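Local coordinates for beta-galactosidase (Marinomonas sp. ef1, PDB 6Y2K), which hydrolyses terminal beta-D-galactose residues from beta-galactosides, as a cold-active, hexameric glycoside hydrolase of family GH42, at residues A330-F342 against A378-L392. Sequence-based numbering, arbitrary orientation. Where two conformers were deposited one is given.
Sequences ADGAVRLWTWEAF and AAKEATLVAQEVKVL
Glu381 reaches across to the first turn of helix 333-342 and grips its backbone with both carboxylate oxygens. OE1 takes the N-H of Arg335 nearly along its C-O axis (N to OE1 2.9 Å, 165°) and a weak, bent bond from Val334 N. OE2 accepts from Gly332 N, the N-cap residue, at 2.9 Å and from above the carboxylate plane; a water lies within hydrogen-bonding distance of both OE2 and Ala330 O. A carboxylate at this helix N-terminus is probably favoured by the helix dipole.

Two turns along helix 378-392 from Glu381, Glu388 is met side-on by Arg335, whose chain runs extended from CG to NE, its CD 3.6 Å from Leu384 CD1. Its NE points at the syn lone pair of Glu388 OE1 (2.8 Å, 171°), while NH2 holds OE2. Trp339 brings NE1 to the anti side of that OE1 at 3.0 Å, so OE1 accepts two N-H bonds and the carboxylate three in all. The indole lodges as a knob among Val385, Glu388, Val389 and Leu392: Val385 CG1 lies over one face near the rim, and CH2 touches Val389 CG1 (3.9 Å). Val385 returns the fit, wedged among Arg335, Thr338, Trp339 and Phe342.

The helices, crossing at -41°, follow the seventh and eighth TIM-barrel strands in its outer helical layer, where strand 348-352 backs both through Tyr351. Adjacent strands 618-623 and 649-655 touch Trp339, and Asp649 provides Arg335 with a second salt bridge.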
# COMPACT_ATOMS: atom_id res chain seq x y z
N ALA A 330 -15.01 24.18 -14.05
CA ALA A 330 -15.88 24.39 -12.89
C ALA A 330 -16.77 25.61 -13.16
O ALA A 330 -16.35 26.53 -13.87
CB ALA A 330 -15.07 24.64 -11.63
N ASP A 331 -17.97 25.61 -12.59
CA ASP A 331 -18.82 26.79 -12.66
C ASP A 331 -18.06 27.95 -12.01
O ASP A 331 -17.51 27.80 -10.91
CB ASP A 331 -20.18 26.53 -12.00
CG ASP A 331 -21.11 25.63 -12.86
OD1 ASP A 331 -20.92 25.49 -14.10
OD2 ASP A 331 -22.07 25.08 -12.28
N GLY A 332 -17.99 29.08 -12.72
CA GLY A 332 -17.20 30.25 -12.30
C GLY A 332 -15.75 30.31 -12.79
O GLY A 332 -15.09 31.35 -12.63
N ALA A 333 -15.25 29.22 -13.39
CA ALA A 333 -13.85 29.18 -13.84
C ALA A 333 -13.50 30.20 -14.93
O ALA A 333 -12.40 30.73 -14.93
CB ALA A 333 -13.44 27.78 -14.27
N VAL A 334 -14.43 30.48 -15.84
CA VAL A 334 -14.15 31.45 -16.91
C VAL A 334 -14.01 32.86 -16.30
O VAL A 334 -13.12 33.62 -16.68
CB VAL A 334 -15.21 31.42 -18.04
CG1 VAL A 334 -14.93 32.51 -19.07
CG2 VAL A 334 -15.24 30.03 -18.70
N ARG A 335 -14.89 33.19 -15.36
CA ARG A 335 -14.76 34.43 -14.57
C ARG A 335 -13.42 34.47 -13.83
O ARG A 335 -12.74 35.49 -13.85
CB ARG A 335 -15.92 34.56 -13.58
CG ARG A 335 -15.72 35.57 -12.46
CD ARG A 335 -17.03 35.84 -11.75
NE ARG A 335 -16.85 36.79 -10.66
CZ ARG A 335 -16.52 36.48 -9.40
NH1 ARG A 335 -16.29 35.22 -9.03
NH2 ARG A 335 -16.41 37.45 -8.51
N LEU A 336 -13.08 33.35 -13.20
CA LEU A 336 -11.82 33.22 -12.45
C LEU A 336 -10.63 33.57 -13.34
O LEU A 336 -9.80 34.39 -12.97
CB LEU A 336 -11.68 31.79 -11.89
CG LEU A 336 -10.68 31.47 -10.78
CD1 LEU A 336 -10.74 29.98 -10.49
CD2 LEU A 336 -9.24 31.86 -11.09
N TRP A 337 -10.56 32.93 -14.51
CA TRP A 337 -9.42 33.11 -15.42
C TRP A 337 -9.35 34.53 -15.97
O TRP A 337 -8.26 35.06 -16.20
CB TRP A 337 -9.48 32.11 -16.60
CG TRP A 337 -9.46 30.66 -16.20
CD1 TRP A 337 -8.76 30.10 -15.17
CD2 TRP A 337 -10.15 29.59 -16.86
NE1 TRP A 337 -8.98 28.74 -15.13
CE2 TRP A 337 -9.83 28.40 -16.15
CE3 TRP A 337 -11.02 29.52 -17.96
CZ2 TRP A 337 -10.34 27.15 -16.52
CZ3 TRP A 337 -11.53 28.27 -18.33
CH2 TRP A 337 -11.18 27.10 -17.61
N THR A 338 -10.52 35.14 -16.19
CA THR A 338 -10.60 36.51 -16.71
C THR A 338 -10.05 37.51 -15.69
O THR A 338 -9.17 38.30 -16.03
CB THR A 338 -12.04 36.86 -17.13
OG1 THR A 338 -12.53 35.87 -18.04
CG2 THR A 338 -12.11 38.23 -17.82
N TRP A 339 -10.56 37.47 -14.46
CA TRP A 339 -10.03 38.33 -13.38
C TRP A 339 -8.56 38.07 -13.12
O TRP A 339 -7.81 39.00 -12.86
CB TRP A 339 -10.81 38.20 -12.08
CG TRP A 339 -12.00 39.08 -12.04
CD1 TRP A 339 -13.30 38.69 -12.02
CD2 TRP A 339 -12.00 40.50 -12.07
NE1 TRP A 339 -14.12 39.80 -12.01
CE2 TRP A 339 -13.34 40.93 -12.05
CE3 TRP A 339 -10.99 41.47 -12.11
CZ2 TRP A 339 -13.70 42.28 -12.06
CZ3 TRP A 339 -11.35 42.82 -12.12
CH2 TRP A 339 -12.69 43.20 -12.09
N GLU A 340 -8.16 36.80 -13.21
CA GLU A 340 -6.76 36.42 -13.07
C GLU A 340 -5.92 37.24 -14.05
O GLU A 340 -4.97 37.92 -13.63
CB GLU A 340 -6.60 34.91 -13.31
CG GLU A 340 -5.19 34.35 -13.33
CD GLU A 340 -5.15 33.02 -14.07
OE1 GLU A 340 -4.92 33.06 -15.30
OE2 GLU A 340 -5.37 31.96 -13.45
N ALA A 341 -6.27 37.19 -15.33
CA ALA A 341 -5.52 37.94 -16.36
C ALA A 341 -5.49 39.45 -16.05
O ALA A 341 -4.42 40.08 -16.13
CB ALA A 341 -6.09 37.69 -17.74
N PHE A 342 -6.62 40.01 -15.64
CA PHE A 342 -6.69 41.44 -15.25
C PHE A 342 -5.76 41.78 -14.08
O PHE A 342 -5.11 42.82 -14.10
CB PHE A 342 -8.11 41.88 -14.90
CG PHE A 342 -9.08 41.89 -16.07
CD1 PHE A 342 -8.65 42.03 -17.40
CD2 PHE A 342 -10.44 41.80 -15.82
CE1 PHE A 342 -9.57 42.04 -18.44
CE2 PHE A 342 -11.36 41.84 -16.86
CZ PHE A 342 -10.93 41.95 -18.17
N ALA A 378 -19.95 30.27 -20.72
CA ALA A 378 -19.06 31.44 -20.75
C ALA A 378 -19.76 32.77 -21.03
O ALA A 378 -19.26 33.82 -20.61
CB ALA A 378 -17.93 31.24 -21.75
N ALA A 379 -20.90 32.74 -21.71
CA ALA A 379 -21.62 33.97 -22.04
C ALA A 379 -22.10 34.68 -20.77
O ALA A 379 -21.93 35.89 -20.62
CB ALA A 379 -22.78 33.69 -22.98
N LYS A 380 -22.64 33.91 -19.83
CA LYS A 380 -23.12 34.45 -18.56
C LYS A 380 -21.96 34.91 -17.66
O LYS A 380 -22.05 35.96 -17.02
CB LYS A 380 -23.97 33.42 -17.81
CG LYS A 380 -25.28 33.06 -18.52
CD LYS A 380 -25.13 31.89 -19.50
CE LYS A 380 -26.49 31.31 -19.89
NZ LYS A 380 -27.34 32.24 -20.68
N GLU A 381 -20.87 34.14 -17.63
CA GLU A 381 -19.69 34.49 -16.82
C GLU A 381 -18.99 35.76 -17.33
O GLU A 381 -18.58 36.61 -16.53
CB GLU A 381 -18.71 33.31 -16.71
CG GLU A 381 -19.32 32.10 -16.01
CD GLU A 381 -18.32 31.02 -15.57
OE1 GLU A 381 -17.14 31.32 -15.33
OE2 GLU A 381 -18.75 29.84 -15.44
N ALA A 382 -18.87 35.87 -18.66
CA ALA A 382 -18.32 37.07 -19.30
C ALA A 382 -19.17 38.32 -18.98
O ALA A 382 -18.62 39.37 -18.64
CB ALA A 382 -18.22 36.88 -20.81
N THR A 383 -20.49 38.17 -19.11
CA THR A 383 -21.44 39.24 -18.77
C THR A 383 -21.23 39.74 -17.33
O THR A 383 -21.16 40.94 -17.09
CB THR A 383 -22.90 38.77 -18.99
OG1 THR A 383 -23.08 38.42 -20.37
CG2 THR A 383 -23.90 39.86 -18.62
N LEU A 384 -21.07 38.80 -16.40
CA LEU A 384 -20.83 39.11 -14.99
C LEU A 384 -19.53 39.88 -14.78
O LEU A 384 -19.51 40.88 -14.05
CB LEU A 384 -20.81 37.83 -14.15
CG LEU A 384 -21.26 37.81 -12.68
CD1 LEU A 384 -20.50 36.73 -11.91
CD2 LEU A 384 -21.17 39.13 -11.95
N VAL A 385 -18.44 39.42 -15.41
CA VAL A 385 -17.15 40.12 -15.30
C VAL A 385 -17.29 41.58 -15.78
O VAL A 385 -16.81 42.50 -15.11
CB VAL A 385 -16.00 39.39 -16.04
CG1 VAL A 385 -14.73 40.23 -16.09
CG2 VAL A 385 -15.68 38.05 -15.38
N ALA A 386 -17.96 41.80 -16.92
CA ALA A 386 -18.14 43.15 -17.47
C ALA A 386 -18.84 44.08 -16.46
O ALA A 386 -18.43 45.23 -16.28
CB ALA A 386 -18.90 43.11 -18.78
N GLN A 387 -19.89 43.56 -15.82
CA GLN A 387 -20.60 44.28 -14.75
C GLN A 387 -19.66 44.53 -13.56
O GLN A 387 -19.62 45.65 -13.04
CB GLN A 387 -21.83 43.50 -14.28
CG GLN A 387 -22.92 43.40 -15.35
CD GLN A 387 -23.94 42.27 -15.12
OE1 GLN A 387 -23.73 41.37 -14.30
NE2 GLN A 387 -25.04 42.33 -15.87
N GLU A 388 -18.90 43.52 -13.17
CA GLU A 388 -17.97 43.65 -12.04
C GLU A 388 -16.84 44.65 -12.28
O GLU A 388 -16.43 45.32 -11.32
CB GLU A 388 -17.41 42.30 -11.59
CG GLU A 388 -18.43 41.41 -10.90
CD GLU A 388 -17.88 40.03 -10.55
OE1 GLU A 388 -16.97 39.52 -11.25
OE2 GLU A 388 -18.37 39.45 -9.56
N VAL A 389 -16.34 44.78 -13.51
CA VAL A 389 -15.29 45.79 -13.74
C VAL A 389 -15.86 47.22 -13.63
O VAL A 389 -15.17 48.11 -13.16
CB VAL A 389 -14.37 45.61 -15.00
CG1 VAL A 389 -14.25 44.16 -15.48
CG2 VAL A 389 -14.72 46.56 -16.13
N LYS A 390 -17.12 47.43 -14.03
CA LYS A 390 -17.78 48.73 -13.83
C LYS A 390 -17.93 49.06 -12.35
O LYS A 390 -17.64 50.18 -11.93
CB LYS A 390 -19.14 48.78 -14.53
CG LYS A 390 -19.03 48.81 -16.05
CD LYS A 390 -20.41 48.77 -16.68
CE LYS A 390 -20.33 48.73 -18.19
NZ LYS A 390 -21.61 48.24 -18.77
N VAL A 391 -18.34 48.06 -11.55
CA VAL A 391 -18.43 48.19 -10.08
C VAL A 391 -17.07 48.56 -9.48
O VAL A 391 -16.98 49.45 -8.63
CB VAL A 391 -19.00 46.91 -9.42
CG1 VAL A 391 -18.91 46.98 -7.90
CG2 VAL A 391 -20.44 46.67 -9.84
N LEU A 392 -16.02 47.87 -9.93
CA LEU A 392 -14.68 48.14 -9.45
C LEU A 392 -14.25 49.56 -9.80
O LEU A 392 -13.78 50.28 -8.93
CB LEU A 392 -13.67 47.15 -10.06
CG LEU A 392 -12.35 46.82 -9.34
CD1 LEU A 392 -11.24 46.57 -10.35
CD2 LEU A 392 -11.89 47.82 -8.28
O HOH W 1 -17.18 27.84 -16.43